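Local structure of Csc2 (Thermofilum pendens, 4TXD) at residues A[73-78]-A[91-96]; A[213-218]-A[230-235]. The protein is a zinc-containing Cas7-family protein of the type I-D CRISPR immune system that binds RNA, probably the CRISPR RNA along the backbone of the interference complex. All blocks are in the same frame, centred on the assembly; numbering follows the deposited sequence.

Contact 1: residues A[73-78]-A[91-96]; sequences GTINMT and VIQPQK
K96 reaches across to N76 with its amine, and NZ donates to N76 OD1 at 2.9 Å, lying almost on the line of the side-chain C=O bond (162° at the oxygen). The lysine gets there fully stretched, every torsion beyond CB near 180°. With the carbonyls of R68 and G273, N76 accounts for the three protons of the ammonium; two waters also lie close to NZ, one of those contacts weak. The other half of the N76 amide is occupied as well, ND2 facing the carbonyl of F230, and the two partners together favour one way round for the amide. Q93 works on the neighbouring backbone. In the conformer described, one of two, Q93 OE1 accepts from I75 N at 3.1 Å, with the N-H pointing well but the donor standing above the carbonyl plane; in that same conformer NE2 passes I75 CG1 at 3.3 Å and gives a proton to a water that bridges to G73 O. One of the two waters near K96 accepts from Q93 N and has I75 O, at 2.8 Å from the water oxygen, and V91 O both in reach of its protons. The main chains meet directly where V91 N donates to N76 O at 2.9 Å. V91 supplies the apolar part: CG1 lies against the N76 carbonyl group, CB meets T78 CG2 at 3.7 Å, and I75 CD1 touches CG1 more loosely. The arrangement belongs to the open end of a β-hairpin, strands 77-82 and 85-92, where the second strand ends and Q93 takes the N-cap position of helix 94-115.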
ATOM      1  N   GLY A  73     -12.123 -13.130 -13.814  1.00 30.73           N
ATOM      2  CA  GLY A  73     -12.614 -11.854 -13.341  1.00 30.63           C
ATOM      3  C   GLY A  73     -11.565 -10.766 -13.166  1.00 29.98           C
ATOM      4  O   GLY A  73     -11.932  -9.614 -12.958  1.00 37.49           O
ATOM      5  N   THR A  74     -10.276 -11.099 -13.238  1.00 24.74           N
ATOM      6  CA  THR A  74      -9.245 -10.046 -13.122  1.00 25.17           C
ATOM      7  C   THR A  74      -9.038  -9.324 -14.455  1.00 25.51           C
ATOM      8  O   THR A  74      -9.190  -9.908 -15.529  1.00 23.42           O
ATOM      9  CB  THR A  74      -7.880 -10.590 -12.639  1.00 27.73           C
ATOM     10  OG1 THR A  74      -7.401 -11.588 -13.543  1.00 36.44           O
ATOM     11  CG2 THR A  74      -7.992 -11.175 -11.227  1.00 40.28           C
ATOM     12  N   ILE A  75      -8.692  -8.045 -14.393  1.00 20.93           N
ATOM     13  CA  ILE A  75      -8.647  -7.255 -15.613  1.00 22.01           C
ATOM     14  C   ILE A  75      -7.374  -6.431 -15.717  1.00 20.20           C
ATOM     15  O   ILE A  75      -6.763  -6.089 -14.706  1.00 20.33           O
ATOM     16  CB  ILE A  75      -9.851  -6.294 -15.720  1.00 21.92           C
ATOM     17  CG1 ILE A  75      -9.810  -5.256 -14.606  1.00 22.82           C
ATOM     18  CG2 ILE A  75     -11.201  -7.087 -15.731  1.00 25.21           C
ATOM     19  CD1 ILE A  75     -10.806  -4.130 -14.797  1.00 25.77           C
ATOM     20  N   ASN A  76      -6.988  -6.142 -16.956  1.00 18.68           N
ATOM     21  CA  ASN A  76      -5.851  -5.269 -17.265  1.00 17.99           C
ATOM     22  C   ASN A  76      -6.253  -4.012 -18.029  1.00 17.87           C
ATOM     23  O   ASN A  76      -5.453  -3.089 -18.188  1.00 17.06           O
ATOM     24  CB  ASN A  76      -4.814  -6.023 -18.100  1.00 17.45           C
ATOM     25  CG  ASN A  76      -4.125  -7.137 -17.324  1.00 25.11           C
ATOM     26  OD1 ASN A  76      -3.866  -7.018 -16.119  1.00 20.81           O
ATOM     27  ND2 ASN A  76      -3.825  -8.234 -18.018  1.00 22.15           N
ATOM     28  N   MET A  77      -7.473  -4.009 -18.555  1.00 18.48           N
ATOM     29  CA  MET A  77      -7.953  -2.896 -19.368  1.00 17.58           C
ATOM     30  C   MET A  77      -9.343  -2.522 -18.891  1.00 20.78           C
ATOM     31  O   MET A  77     -10.144  -3.393 -18.535  1.00 20.39           O
ATOM     32  CB  MET A  77      -8.007  -3.251 -20.865  1.00 20.45           C
ATOM     33  CG  MET A  77      -6.685  -3.609 -21.491  1.00 16.72           C
ATOM     34  SD  MET A  77      -5.561  -2.190 -21.625  1.00 18.97           S
ATOM     35  CE  MET A  77      -6.222  -1.317 -23.031  1.00 21.77           C
ATOM     36  N   THR A  78      -9.636  -1.230 -18.917  1.00 18.93           N
ATOM     37  CA  THR A  78     -10.929  -0.761 -18.455  1.00 19.64           C
ATOM     38  C   THR A  78     -11.302   0.514 -19.203  1.00 23.73           C
ATOM     39  O   THR A  78     -10.451   1.170 -19.785  1.00 20.51           O
ATOM     40  CB  THR A  78     -10.923  -0.503 -16.930  1.00 20.73           C
ATOM     41  OG1 THR A  78     -12.268  -0.353 -16.470  1.00 24.68           O
ATOM     42  CG2 THR A  78     -10.108   0.767 -16.581  1.00 19.75           C
ATOM     43  N   VAL A  91      -5.106  -0.603 -16.663  1.00 14.95           N
ATOM     44  CA  VAL A  91      -5.447  -0.329 -15.275  1.00 17.22           C
ATOM     45  C   VAL A  91      -4.655  -1.260 -14.365  1.00 18.58           C
ATOM     46  O   VAL A  91      -4.394  -2.423 -14.711  1.00 18.66           O
ATOM     47  CB  VAL A  91      -6.971  -0.490 -15.034  1.00 18.27           C
ATOM     48  CG1 VAL A  91      -7.414  -1.895 -15.388  1.00 16.53           C
ATOM     49  CG2 VAL A  91      -7.342  -0.161 -13.593  1.00 16.19           C
ATOM     50  N   ILE A  92      -4.227  -0.730 -13.227  1.00 18.26           N
ATOM     51  CA  ILE A  92      -3.586  -1.538 -12.205  1.00 16.07           C
ATOM     52  C   ILE A  92      -4.615  -1.770 -11.115  1.00 16.88           C
ATOM     53  O   ILE A  92      -4.970  -0.850 -10.382  1.00 18.23           O
ATOM     54  CB  ILE A  92      -2.327  -0.848 -11.626  1.00 16.66           C
ATOM     55  CG1 ILE A  92      -1.381  -0.427 -12.751  1.00 17.87           C
ATOM     56  CG2 ILE A  92      -1.618  -1.776 -10.635  1.00 16.58           C
ATOM     57  CD1 ILE A  92      -0.210   0.437 -12.276  1.00 21.39           C
ATOM     58  N   GLN A  93      -5.114  -2.996 -11.004  1.00 15.95           N
ATOM     59  CA  GLN A  93      -6.182  -3.310 -10.057  0.61 18.39           C
ATOM     60  C   GLN A  93      -5.699  -3.176  -8.601  1.00 19.44           C
ATOM     61  O   GLN A  93      -4.502  -3.335  -8.313  1.00 18.67           O
ATOM     62  CB  GLN A  93      -6.728  -4.728 -10.317  0.61 19.80           C
ATOM     63  CG  GLN A  93      -7.616  -4.852 -11.577  0.61 21.37           C
ATOM     64  CD  GLN A  93      -8.695  -5.944 -11.442  0.61 29.72           C
ATOM     65  OE1 GLN A  93      -8.403  -7.143 -11.443  0.61 26.99           O
ATOM     66  NE2 GLN A  93      -9.946  -5.518 -11.327  0.61 21.80           N
ATOM     67  N   PRO A  94      -6.623  -2.873  -7.682  1.00 20.06           N
ATOM     68  CA  PRO A  94      -6.302  -2.688  -6.259  1.00 19.55           C
ATOM     69  C   PRO A  94      -5.454  -3.813  -5.650  1.00 23.56           C
ATOM     70  O   PRO A  94      -4.516  -3.515  -4.913  1.00 21.70           O
ATOM     71  CB  PRO A  94      -7.683  -2.630  -5.596  1.00 19.74           C
ATOM     72  CG  PRO A  94      -8.560  -2.041  -6.645  1.00 20.93           C
ATOM     73  CD  PRO A  94      -8.059  -2.629  -7.949  1.00 22.22           C
ATOM     74  N   GLN A  95      -5.746  -5.076  -5.940  0.51 22.09           N
ATOM     75  CA  GLN A  95      -4.962  -6.133  -5.300  0.51 23.02           C
ATOM     76  C   GLN A  95      -3.524  -6.212  -5.843  0.51 21.42           C
ATOM     77  O   GLN A  95      -2.635  -6.718  -5.164  0.51 22.03           O
ATOM     78  CB  GLN A  95      -5.666  -7.485  -5.426  0.51 23.64           C
ATOM     79  CG  GLN A  95      -6.922  -7.603  -4.553  0.51 30.40           C
ATOM     80  CD  GLN A  95      -6.680  -7.246  -3.084  0.51 30.97           C
ATOM     81  OE1 GLN A  95      -5.878  -7.879  -2.395  0.51 32.05           O
ATOM     82  NE2 GLN A  95      -7.383  -6.228  -2.602  0.51 26.99           N
ATOM     83  N   LYS A  96      -3.272  -5.696  -7.044  1.00 18.32           N
ATOM     84  CA  LYS A  96      -1.885  -5.572  -7.505  1.00 21.91           C
ATOM     85  C   LYS A  96      -1.160  -4.450  -6.759  1.00 16.76           C
ATOM     86  O   LYS A  96       0.004  -4.604  -6.383  1.00 18.46           O
ATOM     87  CB  LYS A  96      -1.803  -5.325  -9.018  1.00 19.82           C
ATOM     88  CG  LYS A  96      -2.473  -6.406  -9.837  1.00 22.22           C
ATOM     89  CD  LYS A  96      -2.164  -6.263 -11.328  1.00 18.94           C
ATOM     90  CE  LYS A  96      -2.904  -7.346 -12.119  1.00 18.26           C
ATOM     91  NZ  LYS A  96      -2.593  -7.268 -13.561  1.00 26.13           N
TER
HETATM   92  O   HOH W   1     -12.363  -7.373 -11.069  1.00 54.41           O
HETATM   93  O   HOH W   2      -4.538  -4.893 -13.548  1.00 21.98           O
HETATM   94  O   HOH W   3      -5.224  -8.515 -13.760  1.00 28.01           O

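Contact 2: residues A[213-218]-A[230-235]; sequences THNKVT and FSEVHV
N215 points the ND2 end of its amide at the E232 carbonyl, and ND2 donates to E232 O at 3.0 Å. The bond uses a lone pair in the carbonyl plane, with the oxygen tilted only 17° from the plane of the amide. ND2 has a second acceptor in the carbonyl of L229, so the one amino group ties down the backbone on both sides of F230 and S231. The other branch, N215 OD1, rests 3.7 Å from E232 CB. S231 packs alongside: S231 OG lies 3.6 Å from N215 CB and bonds a water, and S231 CB packs against V217 CG1 at 3.6 Å. With N215 cut back to an alanine, the carbonyls of E232 and L229 would probably lose the donor they share, and the stretch leading into strand 217-219 could drift from S231. The E232 carboxylate turns away from N215, its CG anti to the backbone N (chi1 177°); OE2 takes a 2.6 Å bond from H234 NE2 in the plane of the imidazole, and OE1 forms a salt bridge with R68. The contact thus brings the base of the small hairpin 217-219/222-224 against the start of strand 232-235, an outer strand of the three-stranded sheet with 65-68 and 274-275.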
ATOM      1  N   THR A 213      -2.050  -9.449 -31.008  1.00 42.22           N
ATOM      2  CA  THR A 213      -3.176 -10.221 -31.432  1.00 45.07           C
ATOM      3  C   THR A 213      -3.019 -11.696 -31.067  1.00 52.04           C
ATOM      4  O   THR A 213      -3.958 -12.480 -31.169  1.00 44.36           O
ATOM      5  CB  THR A 213      -3.464  -9.895 -32.911  1.00 41.37           C
ATOM      6  OG1 THR A 213      -4.669  -9.165 -32.984  1.00 55.69           O
ATOM      7  CG2 THR A 213      -3.521 -11.068 -33.795  1.00 53.65           C
ATOM      8  N   HIS A 214      -1.831 -12.016 -30.601  1.00 45.05           N
ATOM      9  CA  HIS A 214      -1.433 -13.377 -30.311  1.00 52.89           C
ATOM     10  C   HIS A 214      -1.332 -13.819 -28.859  1.00 43.01           C
ATOM     11  O   HIS A 214      -0.636 -14.765 -28.581  1.00 39.41           O
ATOM     12  CB  HIS A 214      -0.122 -13.687 -31.006  1.00 52.25           C
ATOM     13  CG  HIS A 214      -0.169 -13.463 -32.470  1.00 64.10           C
ATOM     14  ND1 HIS A 214      -1.274 -13.759 -33.227  1.00 65.79           N
ATOM     15  CD2 HIS A 214       0.739 -12.941 -33.316  1.00 71.72           C
ATOM     16  CE1 HIS A 214      -1.041 -13.448 -34.483  1.00 77.25           C
ATOM     17  NE2 HIS A 214       0.175 -12.946 -34.561  1.00 91.05           N
ATOM     18  N   ASN A 215      -2.029 -13.163 -27.955  1.00 23.37           N
ATOM     19  CA  ASN A 215      -2.235 -13.737 -26.663  1.00 23.60           C
ATOM     20  C   ASN A 215      -3.103 -14.980 -26.864  1.00 24.26           C
ATOM     21  O   ASN A 215      -3.879 -15.033 -27.762  1.00 24.65           O
ATOM     22  CB  ASN A 215      -2.971 -12.791 -25.743  1.00 21.01           C
ATOM     23  CG  ASN A 215      -2.101 -11.677 -25.221  1.00 25.81           C
ATOM     24  OD1 ASN A 215      -0.924 -11.806 -25.090  1.00 24.03           O
ATOM     25  ND2 ASN A 215      -2.720 -10.588 -24.915  1.00 23.56           N
ATOM     26  N   LYS A 216      -2.982 -15.934 -25.979  1.00 22.00           N
ATOM     27  CA  LYS A 216      -3.809 -17.107 -26.026  1.00 26.14           C
ATOM     28  C   LYS A 216      -4.058 -17.623 -24.631  1.00 27.31           C
ATOM     29  O   LYS A 216      -3.164 -17.693 -23.865  1.00 27.11           O
ATOM     30  CB  LYS A 216      -3.137 -18.172 -26.875  1.00 28.17           C
ATOM     31  CG  LYS A 216      -3.993 -19.372 -27.165  1.00 35.07           C
ATOM     32  CD  LYS A 216      -3.290 -20.347 -28.085  1.00 34.90           C
ATOM     33  CE  LYS A 216      -4.129 -21.570 -28.308  1.00 52.10           C
ATOM     34  NZ  LYS A 216      -3.397 -22.641 -29.019  1.00 70.48           N
ATOM     35  N   VAL A 217      -5.294 -17.948 -24.324  1.00 21.66           N
ATOM     36  CA  VAL A 217      -5.619 -18.621 -23.075  1.00 24.33           C
ATOM     37  C   VAL A 217      -6.496 -19.825 -23.387  1.00 23.20           C
ATOM     38  O   VAL A 217      -7.332 -19.793 -24.294  1.00 23.85           O
ATOM     39  CB  VAL A 217      -6.345 -17.710 -22.043  1.00 26.77           C
ATOM     40  CG1 VAL A 217      -5.437 -16.564 -21.578  1.00 27.80           C
ATOM     41  CG2 VAL A 217      -7.613 -17.154 -22.612  1.00 27.80           C
ATOM     42  N   THR A 218      -6.295 -20.885 -22.627  1.00 24.73           N
ATOM     43  CA  THR A 218      -7.043 -22.115 -22.833  1.00 29.89           C
ATOM     44  C   THR A 218      -7.511 -22.663 -21.502  1.00 30.90           C
ATOM     45  O   THR A 218      -6.890 -22.426 -20.459  1.00 27.80           O
ATOM     46  CB  THR A 218      -6.207 -23.197 -23.525  1.00 27.32           C
ATOM     47  OG1 THR A 218      -5.168 -23.611 -22.629  1.00 34.56           O
ATOM     48  CG2 THR A 218      -5.603 -22.700 -24.826  1.00 24.63           C
ATOM     49  N   PHE A 230      -6.915  -9.505 -23.456  1.00 20.39           N
ATOM     50  CA  PHE A 230      -5.972  -8.700 -22.677  1.00 22.81           C
ATOM     51  C   PHE A 230      -5.410  -9.467 -21.488  1.00 20.63           C
ATOM     52  O   PHE A 230      -5.080  -8.883 -20.460  1.00 22.01           O
ATOM     53  CB  PHE A 230      -6.652  -7.396 -22.221  1.00 17.88           C
ATOM     54  CG  PHE A 230      -7.096  -6.525 -23.365  1.00 20.22           C
ATOM     55  CD1 PHE A 230      -6.178  -6.064 -24.298  1.00 22.53           C
ATOM     56  CD2 PHE A 230      -8.431  -6.168 -23.514  1.00 24.98           C
ATOM     57  CE1 PHE A 230      -6.577  -5.261 -25.367  1.00 31.01           C
ATOM     58  CE2 PHE A 230      -8.833  -5.367 -24.571  1.00 25.08           C
ATOM     59  CZ  PHE A 230      -7.910  -4.914 -25.500  1.00 26.84           C
ATOM     60  N   SER A 231      -5.305 -10.786 -21.626  1.00 20.10           N
ATOM     61  CA  SER A 231      -4.653 -11.604 -20.608  1.00 20.36           C
ATOM     62  C   SER A 231      -3.228 -11.085 -20.326  1.00 19.27           C
ATOM     63  O   SER A 231      -2.731 -11.154 -19.204  1.00 20.29           O
ATOM     64  CB  SER A 231      -4.605 -13.062 -21.056  1.00 20.85           C
ATOM     65  OG  SER A 231      -4.038 -13.137 -22.355  1.00 21.92           O
ATOM     66  N   GLU A 232      -2.595 -10.541 -21.345  1.00 17.97           N
ATOM     67  CA  GLU A 232      -1.304  -9.901 -21.210  1.00 21.42           C
ATOM     68  C   GLU A 232      -1.265  -8.571 -21.974  1.00 20.48           C
ATOM     69  O   GLU A 232      -1.703  -8.491 -23.055  1.00 23.01           O
ATOM     70  CB  GLU A 232      -0.164 -10.815 -21.653  1.00 18.38           C
ATOM     71  CG  GLU A 232       1.171 -10.147 -21.600  1.00 24.63           C
ATOM     72  CD  GLU A 232       2.356 -11.098 -21.652  1.00 47.26           C
ATOM     73  OE1 GLU A 232       2.256 -12.236 -21.244  1.00 37.04           O
ATOM     74  OE2 GLU A 232       3.403 -10.674 -22.105  1.00 41.92           O
ATOM     75  N   VAL A 233      -0.760  -7.550 -21.326  1.00 18.83           N
ATOM     76  CA  VAL A 233      -0.698  -6.229 -21.878  1.00 19.01           C
ATOM     77  C   VAL A 233       0.672  -5.621 -21.680  1.00 16.21           C
ATOM     78  O   VAL A 233       1.192  -5.669 -20.636  1.00 19.40           O
ATOM     79  CB  VAL A 233      -1.731  -5.309 -21.223  1.00 18.47           C
ATOM     80  CG1 VAL A 233      -1.619  -3.918 -21.759  1.00 20.20           C
ATOM     81  CG2 VAL A 233      -3.123  -5.832 -21.430  1.00 18.52           C
ATOM     82  N   HIS A 234       1.204  -5.029 -22.725  1.00 17.55           N
ATOM     83  CA  HIS A 234       2.473  -4.354 -22.634  1.00 20.40           C
ATOM     84  C   HIS A 234       2.270  -2.862 -22.697  1.00 21.10           C
ATOM     85  O   HIS A 234       1.961  -2.347 -23.717  1.00 20.09           O
ATOM     86  CB  HIS A 234       3.413  -4.807 -23.736  1.00 20.39           C
ATOM     87  CG  HIS A 234       3.730  -6.260 -23.685  1.00 27.79           C
ATOM     88  ND1 HIS A 234       4.403  -6.917 -24.681  1.00 30.07           N
ATOM     89  CD2 HIS A 234       3.456  -7.182 -22.751  1.00 27.04           C
ATOM     90  CE1 HIS A 234       4.536  -8.182 -24.352  1.00 36.74           C
ATOM     91  NE2 HIS A 234       3.971  -8.367 -23.185  1.00 27.91           N
ATOM     92  N   VAL A 235       2.426  -2.218 -21.561  1.00 19.62           N
ATOM     93  CA  VAL A 235       2.208  -0.780 -21.431  1.00 18.74           C
ATOM     94  C   VAL A 235       3.496  -0.028 -21.808  1.00 22.36           C
ATOM     95  O   VAL A 235       4.586  -0.384 -21.349  1.00 20.45           O
ATOM     96  CB  VAL A 235       1.784  -0.422 -19.998  1.00 20.23           C
ATOM     97  CG1 VAL A 235       1.478   1.062 -19.874  1.00 20.22           C
ATOM     98  CG2 VAL A 235       0.566  -1.267 -19.583  1.00 17.86           C
TER
HETATM   99  O   HOH W   4      -1.982 -14.901 -22.260  1.00 37.96           O

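Contacts 1 and 2 are neighbours, their centres about 14 Å apart, and they meet along one seam. The N76 ND2 to F230 O distance there is 2.8 Å, a probable hydrogen bond, while N76 CB packs on V233 CG2 at 3.7 Å. Next to them M77 CG presses on F230 CG at 3.5 Å. N76 thus joins contact 1 to the loop leading into strand 232-235, and R68, at the end of strand 65-68, is reached from both contacts. Segment 213-218 lies on the far side of that loop and makes the outlying part of contact 2. Neither contact belongs to the zinc site of C146, D165, C168 and C171.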